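Local coordinates for UDP-glucose:anthocyanidin 3-O-glucosyltransferase (Clitoria ternatea, PDB 4REL), which is a plant glycosyltransferase of the GT-B fold, in which two Rossmann-like domains, each built on a parallel sheet, face one another, at residues E176-Q180 with D181-V185; R194-N197 with S198-V201. One frame throughout, in Å; residues are numbered along the deposited sequence. Where two conformers were deposited one is given.

Contact 1: E176-Q180 with D181-V185; sequences EDVPQ and DMLDV. With KMP (3,5,7-trihydroxy-2-(4-hydroxyphenyl)-4H-chromen-4-one), chain B.
The side-chain amide of Gln180 and the carboxylate of Asp184, four residues further on, meet through an N-H that comes obliquely from above the carboxylate plane. NE2 of Gln180 donates to OD1 of Asp184 over 3.1 Å, and the bond is nearly straight, with 168° at the hydrogen. OD1 lies almost in the amide plane, whereas NE2 stands 43° out of the carboxylate plane. Gln180 reaches this position because its chain bends at chi2 (65°), which brings NE2 across the turn. The carboxylate of Asp181 instead serves the ligand KMP: hydroxyl O29 of KMP donates to OD2 of Asp181 at 2.7 Å. CB of Pro179 packs near the same hydroxyl, 3.7 Å from O29 of KMP.

The backbone between these groups folds into a single helix-like turn. O of Gln180 accepts from N of Leu183 at 2.9 Å and also from N of Asp184 at 3.2 Å, so two donors grip one carbonyl. One residue earlier, O of Pro179 takes N of Met182, likewise at 3.2 Å. Apolar packing closes another part of the turn: CG1 of Val178 touches CG of Met182 at 3.6 Å, the two side chains crossing at about a right angle, and meets CD2 of Leu183 at 4.0 Å. Val178, Met182 and Leu183 also rest on helix 148-157, where Arg152 NE binds the carbonyl O of Met182.

Chemically, the turn separates its polar tasks. The Gln180-Asp184 bond joins residues four apart, and the carbonyl O of Gln180, which accepts two N-H groups, holds the turn, consistent with a steady placing of the Asp181 carboxylate. In the KMP pocket OD2 of Asp181 is the acceptor and O29 the donor of a short bond.

Contact 2: R194-N197 with S198-V201; sequences RTLN and SLGV. With KMP (3,5,7-trihydroxy-2-(4-hydroxyphenyl)-4H-chromen-4-one), chain B.
Two hydrogen bonds from Ser198 converge on the carbonyl oxygen of Thr195, three residues earlier. OG of Ser198 donates to O of Thr195 at 2.7 Å, tilted only 17° from the carbonyl plane; N of Ser198 donates to the same O of Thr195 at 3.1 Å, coming from well above that plane. With chi1 at 76°, OG stands between the backbone N and the carbonyl carbon of Ser198, folded back over the preceding turn, and main chain and side chain grip one acceptor together. The hydroxyl OG1 of Thr195 is engaged one turn earlier, with O of Leu191.

The remaining backbone bonds continue the winding. N of Leu199 donates to O of Leu196 at 3.0 Å, and N of Val201 to O of Ser198, also at 3.0 Å. A water donates to O of Asn197 at 2.8 Å and accepts a weak bond from N of Val201.

Apolar contacts are fewer. The two leucine side chains approach at 4.3 Å between CG of Leu196 and CD1 of Leu199. Leu196 is otherwise committed to the ligand: its CD2 sits over the ring of KMP, 3.5 Å from C6 of KMP, beside Phe116 and Tyr145.

Taken together, short helices 191-197 and 199-202 follow one another through Ser198, which bonds back with both N and OG to O of Thr195; the chain then leads toward strand 208-211 of the seven-stranded parallel sheet, in the N-terminal Rossmann-like domain of the GT-B fold, whose ligand pocket Leu196 helps to line.

Contacts 1 and 2 follow in series along the chain, with centres about 13 Å apart, and they touch directly: CB of Met182 in contact 1 packs 3.4 Å from ND2 of Asn197 in contact 2. Helix 148-157 supports both, since Ile148 meets the side chains of Met182 and Asn197, while Arg152 binds the backbone of 176-185 and touches Asn197. Both reach the C1-C6 ring of KMP, which carries O29 and O30. Asp181 of contact 1 meets the substituent O29 at the ring's edge, while CD2 of Leu196 in contact 2 lies over one face, about 3.5 Å above the ring plane. His17 NE2 adds a further hydrogen bond to KMP from outside both segments.

Contact 1: E176-Q180 with D181-V185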
ATOM      1  N   GLU A 176     -10.912 -14.102  10.796  1.00 11.96           N
ATOM      2  CA  GLU A 176     -10.247 -13.092  11.623  1.00 13.45           C
ATOM      3  C   GLU A 176      -9.385 -12.104  10.826  1.00 15.73           C
ATOM      4  O   GLU A 176      -8.974 -11.060  11.350  1.00 15.99           O
ATOM      5  CB  GLU A 176      -9.403 -13.764  12.708  1.00 16.17           C
ATOM      6  CG  GLU A 176      -8.207 -14.525  12.173  1.00 17.49           C
ATOM      7  CD  GLU A 176      -7.468 -15.283  13.257  1.00 25.93           C
ATOM      8  OE1 GLU A 176      -6.955 -14.634  14.191  1.00 23.78           O
ATOM      9  OE2 GLU A 176      -7.406 -16.527  13.173  1.00 27.03           O
ATOM     10  N   ASP A 177      -9.122 -12.417   9.558  1.00 14.39           N
ATOM     11  CA  ASP A 177      -8.307 -11.541   8.718  1.00 13.88           C
ATOM     12  C   ASP A 177      -9.116 -10.456   8.008  1.00 15.27           C
ATOM     13  O   ASP A 177      -8.549  -9.488   7.507  1.00 12.45           O
ATOM     14  CB  ASP A 177      -7.564 -12.365   7.663  1.00 13.81           C
ATOM     15  CG  ASP A 177      -6.737 -13.489   8.264  1.00 12.63           C
ATOM     16  OD1 ASP A 177      -6.169 -13.297   9.362  1.00 15.61           O
ATOM     17  OD2 ASP A 177      -6.648 -14.563   7.625  1.00 12.97           O
ATOM     18  N   VAL A 178     -10.435 -10.633   7.950  1.00 14.80           N
ATOM     19  CA  VAL A 178     -11.309  -9.767   7.153  1.00 15.05           C
ATOM     20  C   VAL A 178     -11.304  -8.320   7.667  1.00 17.11           C
ATOM     21  O   VAL A 178     -11.388  -8.095   8.875  1.00 19.82           O
ATOM     22  CB  VAL A 178     -12.743 -10.327   7.157  1.00 16.17           C
ATOM     23  CG1 VAL A 178     -13.705  -9.389   6.451  1.00 10.81           C
ATOM     24  CG2 VAL A 178     -12.765 -11.715   6.506  1.00 20.23           C
ATOM     25  N   PRO A 179     -11.183  -7.332   6.758  1.00 12.90           N
ATOM     26  CA  PRO A 179     -11.268  -5.932   7.198  1.00 13.60           C
ATOM     27  C   PRO A 179     -12.568  -5.666   7.958  1.00 19.19           C
ATOM     28  O   PRO A 179     -13.647  -6.004   7.459  1.00 15.56           O
ATOM     29  CB  PRO A 179     -11.263  -5.152   5.878  1.00 12.64           C
ATOM     30  CG  PRO A 179     -10.479  -6.020   4.942  1.00 12.82           C
ATOM     31  CD  PRO A 179     -10.892  -7.437   5.313  1.00 11.00           C
ATOM     32  N   GLN A 180     -12.473  -5.092   9.156  1.00 16.94           N
ATOM     33  CA  GLN A 180     -13.678  -4.816   9.933  1.00 16.58           C
ATOM     34  C   GLN A 180     -14.636  -3.906   9.165  1.00 17.02           C
ATOM     35  O   GLN A 180     -15.854  -4.062   9.274  1.00 17.24           O
ATOM     36  CB  GLN A 180     -13.332  -4.201  11.292  1.00 19.61           C
ATOM     37  CG  GLN A 180     -14.536  -3.959  12.186  1.00 23.05           C
ATOM     38  CD  GLN A 180     -15.220  -5.245  12.595  1.00 22.88           C
ATOM     39  OE1 GLN A 180     -14.562  -6.216  12.981  1.00 26.23           O
ATOM     40  NE2 GLN A 180     -16.548  -5.267  12.503  1.00 24.28           N
ATOM     41  N   ASP A 181     -14.088  -2.976   8.381  1.00 17.43           N
ATOM     42  CA  ASP A 181     -14.910  -2.036   7.614  1.00 23.73           C
ATOM     43  C   ASP A 181     -15.996  -2.724   6.782  1.00 21.28           C
ATOM     44  O   ASP A 181     -17.096  -2.187   6.627  1.00 21.52           O
ATOM     45  CB  ASP A 181     -14.047  -1.169   6.677  1.00 25.61           C
ATOM     46  CG  ASP A 181     -13.222  -0.124   7.414  1.00 30.13           C
ATOM     47  OD1 ASP A 181     -13.672   0.386   8.457  1.00 32.85           O
ATOM     48  OD2 ASP A 181     -12.117   0.195   6.933  1.00 33.00           O
ATOM     49  N   MET A 182     -15.697  -3.906   6.249  1.00 14.35           N
ATOM     50  CA  MET A 182     -16.634  -4.525   5.315  1.00 14.34           C
ATOM     51  C   MET A 182     -17.722  -5.304   6.035  1.00 12.88           C
ATOM     52  O   MET A 182     -18.717  -5.697   5.424  1.00 17.45           O
ATOM     53  CB  MET A 182     -15.927  -5.370   4.244  1.00 21.45           C
ATOM     54  CG  MET A 182     -15.403  -6.715   4.685  1.00 25.80           C
ATOM     55  SD  MET A 182     -14.779  -7.652   3.253  1.00 25.68           S
ATOM     56  CE  MET A 182     -16.265  -7.837   2.294  1.00 31.52           C
ATOM     57  N   LEU A 183     -17.538  -5.485   7.339  1.00 13.39           N
ATOM     58  CA  LEU A 183     -18.516  -6.177   8.169  1.00 13.65           C
ATOM     59  C   LEU A 183     -19.487  -5.219   8.873  1.00 19.11           C
ATOM     60  O   LEU A 183     -20.606  -5.615   9.218  1.00 18.31           O
ATOM     61  CB  LEU A 183     -17.801  -7.029   9.222  1.00 15.24           C
ATOM     62  CG  LEU A 183     -16.823  -8.101   8.744  1.00 20.73           C
ATOM     63  CD1 LEU A 183     -16.285  -8.867   9.939  1.00 21.54           C
ATOM     64  CD2 LEU A 183     -17.484  -9.054   7.756  1.00 19.44           C
ATOM     65  N   ASP A 184     -19.054  -3.978   9.109  1.00 20.73           N
ATOM     66  CA  ASP A 184     -19.857  -3.017   9.872  1.00 21.66           C
ATOM     67  C   ASP A 184     -21.192  -2.741   9.189  1.00 25.98           C
ATOM     68  O   ASP A 184     -21.235  -2.487   7.990  1.00 26.20           O
ATOM     69  CB  ASP A 184     -19.112  -1.691  10.043  1.00 23.32           C
ATOM     70  CG  ASP A 184     -17.956  -1.781  11.025  1.00 21.52           C
ATOM     71  OD1 ASP A 184     -18.000  -2.633  11.940  1.00 23.34           O
ATOM     72  OD2 ASP A 184     -17.003  -0.984  10.876  1.00 21.96           O
ATOM     73  N   VAL A 185     -22.274  -2.796   9.964  1.00 34.74           N
ATOM     74  CA  VAL A 185     -23.604  -2.461   9.465  1.00 39.71           C
ATOM     75  C   VAL A 185     -24.255  -1.431  10.385  1.00 37.26           C
ATOM     76  O   VAL A 185     -24.019  -1.435  11.594  1.00 47.12           O
ATOM     77  CB  VAL A 185     -24.512  -3.711   9.348  1.00 42.90           C
ATOM     78  CG1 VAL A 185     -24.027  -4.623   8.225  1.00 41.74           C
ATOM     79  CG2 VAL A 185     -24.561  -4.461  10.672  1.00 43.47           C
TER
HETATM   80  C1  KMP B1001      -9.569  -1.896   3.464  1.00 19.06           C
HETATM   81  C2  KMP B1001      -8.471  -1.451   2.748  1.00 21.94           C
HETATM   82  C3  KMP B1001      -7.932  -0.104   3.035  1.00 18.97           C
HETATM   83  C4  KMP B1001      -8.574   0.724   4.076  1.00 20.39           C
HETATM   84  C5  KMP B1001      -9.674   0.191   4.737  1.00 19.25           C
HETATM   85  C6  KMP B1001     -10.154  -1.086   4.435  1.00 19.88           C
HETATM   86  C9  KMP B1001      -6.757   0.425   2.303  1.00 24.66           C
HETATM   87  C10 KMP B1001      -6.286   1.784   2.653  1.00 23.50           C
HETATM   88  C11 KMP B1001      -7.012   2.544   3.722  1.00 23.32           C
HETATM   89  C14 KMP B1001      -6.601   3.921   4.141  1.00 25.63           C
HETATM   90  C15 KMP B1001      -5.707   4.689   3.398  1.00 29.35           C
HETATM   91  C16 KMP B1001      -5.348   5.960   3.819  1.00 32.35           C
HETATM   92  C17 KMP B1001      -5.878   6.475   4.992  1.00 33.15           C
HETATM   93  C18 KMP B1001      -6.773   5.719   5.739  1.00 32.06           C
HETATM   94  C19 KMP B1001      -7.133   4.448   5.311  1.00 27.69           C
HETATM   95  O12 KMP B1001      -8.095   1.980   4.367  1.00 22.88           O
HETATM   96  O13 KMP B1001      -6.194  -0.264   1.420  1.00 26.23           O
HETATM   97  O24 KMP B1001      -5.519   7.723   5.404  1.00 37.97           O
HETATM   98  O27 KMP B1001      -5.201   2.278   1.994  1.00 23.83           O
HETATM   99  O29 KMP B1001     -11.236  -1.556   5.115  1.00 21.39           O
HETATM  100  O30 KMP B1001      -7.884  -2.225   1.794  1.00 26.17           O

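Contact 2: R194-N197 with S198-V201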
ATOM      1  N   ARG A 194     -18.891   2.285   2.904  1.00  9.09           N
ATOM      2  CA  ARG A 194     -19.906   2.060   1.878  0.50 11.55           C
ATOM      3  C   ARG A 194     -19.304   2.122   0.482  1.00 13.10           C
ATOM      4  O   ARG A 194     -19.691   1.368  -0.417  1.00 11.79           O
ATOM      5  CB  ARG A 194     -21.034   3.085   2.005  0.50 13.26           C
ATOM      6  CG  ARG A 194     -21.813   2.965   3.306  0.50 20.29           C
ATOM      7  CD  ARG A 194     -22.978   3.946   3.355  0.50 25.24           C
ATOM      8  NE  ARG A 194     -23.768   3.796   4.575  0.50 25.93           N
ATOM      9  CZ  ARG A 194     -23.618   4.548   5.663  0.50 23.74           C
ATOM     10  NH1 ARG A 194     -22.709   5.514   5.684  0.50 25.31           N
ATOM     11  NH2 ARG A 194     -24.380   4.337   6.727  0.50 18.94           N
ATOM     12  N   THR A 195     -18.361   3.038   0.306  1.00 10.98           N
ATOM     13  CA  THR A 195     -17.641   3.172  -0.954  1.00 11.67           C
ATOM     14  C   THR A 195     -16.829   1.902  -1.258  1.00 13.47           C
ATOM     15  O   THR A 195     -16.898   1.358  -2.367  1.00 12.52           O
ATOM     16  CB  THR A 195     -16.729   4.413  -0.916  1.00 12.16           C
ATOM     17  OG1 THR A 195     -17.537   5.590  -0.760  1.00 11.07           O
ATOM     18  CG2 THR A 195     -15.934   4.531  -2.186  1.00 11.01           C
ATOM     19  N   LEU A 196     -16.073   1.417  -0.276  1.00  8.84           N
ATOM     20  CA  LEU A 196     -15.329   0.175  -0.470  1.00 10.82           C
ATOM     21  C   LEU A 196     -16.277  -0.983  -0.774  1.00  8.95           C
ATOM     22  O   LEU A 196     -16.023  -1.782  -1.675  1.00 10.28           O
ATOM     23  CB  LEU A 196     -14.425  -0.136   0.732  1.00 12.36           C
ATOM     24  CG  LEU A 196     -12.984   0.377   0.576  1.00 14.48           C
ATOM     25  CD1 LEU A 196     -12.933   1.868   0.243  1.00 14.60           C
ATOM     26  CD2 LEU A 196     -12.166   0.099   1.819  1.00 13.53           C
ATOM     27  N   ASN A 197     -17.397  -1.054  -0.064  1.00  9.69           N
ATOM     28  CA  ASN A 197     -18.324  -2.156  -0.283  1.00 10.53           C
ATOM     29  C   ASN A 197     -19.012  -2.138  -1.642  1.00 13.52           C
ATOM     30  O   ASN A 197     -19.628  -3.118  -2.030  1.00 16.50           O
ATOM     31  CB  ASN A 197     -19.371  -2.199   0.821  1.00 12.63           C
ATOM     32  CG  ASN A 197     -18.790  -2.641   2.138  1.00 24.30           C
ATOM     33  OD1 ASN A 197     -19.308  -2.307   3.205  1.00 36.10           O
ATOM     34  ND2 ASN A 197     -17.689  -3.382   2.072  1.00 16.89           N
ATOM     35  N   SER A 198     -18.907  -1.026  -2.362  1.00 10.39           N
ATOM     36  CA  SER A 198     -19.489  -0.931  -3.698  1.00 12.05           C
ATOM     37  C   SER A 198     -18.520  -1.410  -4.774  1.00 13.57           C
ATOM     38  O   SER A 198     -18.871  -1.446  -5.955  1.00 11.43           O
ATOM     39  CB  SER A 198     -19.904   0.510  -4.018  1.00 14.91           C
ATOM     40  OG  SER A 198     -18.781   1.329  -4.322  1.00 15.39           O
ATOM     41  N   LEU A 199     -17.302  -1.773  -4.381  1.00  9.71           N
ATOM     42  CA  LEU A 199     -16.272  -2.100  -5.378  1.00  8.29           C
ATOM     43  C   LEU A 199     -16.615  -3.313  -6.258  1.00 10.76           C
ATOM     44  O   LEU A 199     -16.191  -3.385  -7.408  1.00 11.22           O
ATOM     45  CB  LEU A 199     -14.913  -2.293  -4.709  1.00  7.47           C
ATOM     46  CG  LEU A 199     -14.205  -1.010  -4.271  1.00  8.57           C
ATOM     47  CD1 LEU A 199     -13.042  -1.379  -3.364  1.00 11.42           C
ATOM     48  CD2 LEU A 199     -13.723  -0.205  -5.493  1.00  6.77           C
ATOM     49  N   GLY A 200     -17.374  -4.258  -5.715  1.00 10.38           N
ATOM     50  CA  GLY A 200     -17.789  -5.421  -6.481  1.00 10.50           C
ATOM     51  C   GLY A 200     -18.628  -5.042  -7.687  1.00 12.53           C
ATOM     52  O   GLY A 200     -18.557  -5.683  -8.741  1.00 13.60           O
ATOM     53  N   VAL A 201     -19.417  -3.983  -7.546  1.00  9.89           N
ATOM     54  CA  VAL A 201     -20.251  -3.521  -8.640  1.00  7.68           C
ATOM     55  C   VAL A 201     -19.496  -2.499  -9.496  1.00 12.59           C
ATOM     56  O   VAL A 201     -19.674  -2.433 -10.718  1.00 14.71           O
ATOM     57  CB  VAL A 201     -21.549  -2.893  -8.103  1.00 16.42           C
ATOM     58  CG1 VAL A 201     -22.323  -2.217  -9.224  1.00 18.80           C
ATOM     59  CG2 VAL A 201     -22.411  -3.957  -7.459  1.00 19.07           C
TER
HETATM   60  C1  KMP B1001      -9.569  -1.896   3.464  1.00 19.06           C
HETATM   61  C2  KMP B1001      -8.471  -1.451   2.748  1.00 21.94           C
HETATM   62  C3  KMP B1001      -7.932  -0.104   3.035  1.00 18.97           C
HETATM   63  C4  KMP B1001      -8.574   0.724   4.076  1.00 20.39           C
HETATM   64  C5  KMP B1001      -9.674   0.191   4.737  1.00 19.25           C
HETATM   65  C6  KMP B1001     -10.154  -1.086   4.435  1.00 19.88           C
HETATM   66  C9  KMP B1001      -6.757   0.425   2.303  1.00 24.66           C
HETATM   67  C10 KMP B1001      -6.286   1.784   2.653  1.00 23.50           C
HETATM   68  C11 KMP B1001      -7.012   2.544   3.722  1.00 23.32           C
HETATM   69  C14 KMP B1001      -6.601   3.921   4.141  1.00 25.63           C
HETATM   70  C15 KMP B1001      -5.707   4.689   3.398  1.00 29.35           C
HETATM   71  C16 KMP B1001      -5.348   5.960   3.819  1.00 32.35           C
HETATM   72  C17 KMP B1001      -5.878   6.475   4.992  1.00 33.15           C
HETATM   73  C18 KMP B1001      -6.773   5.719   5.739  1.00 32.06           C
HETATM   74  C19 KMP B1001      -7.133   4.448   5.311  1.00 27.69           C
HETATM   75  O12 KMP B1001      -8.095   1.980   4.367  1.00 22.88           O
HETATM   76  O13 KMP B1001      -6.194  -0.264   1.420  1.00 26.23           O
HETATM   77  O24 KMP B1001      -5.519   7.723   5.404  1.00 37.97           O
HETATM   78  O27 KMP B1001      -5.201   2.278   1.994  1.00 23.83           O
HETATM   79  O29 KMP B1001     -11.236  -1.556   5.115  1.00 21.39           O
HETATM   80  O30 KMP B1001      -7.884  -2.225   1.794  1.00 26.17           O
HETATM   81  O   HOH W   1     -20.279  -4.246  -4.476  1.00 15.94           O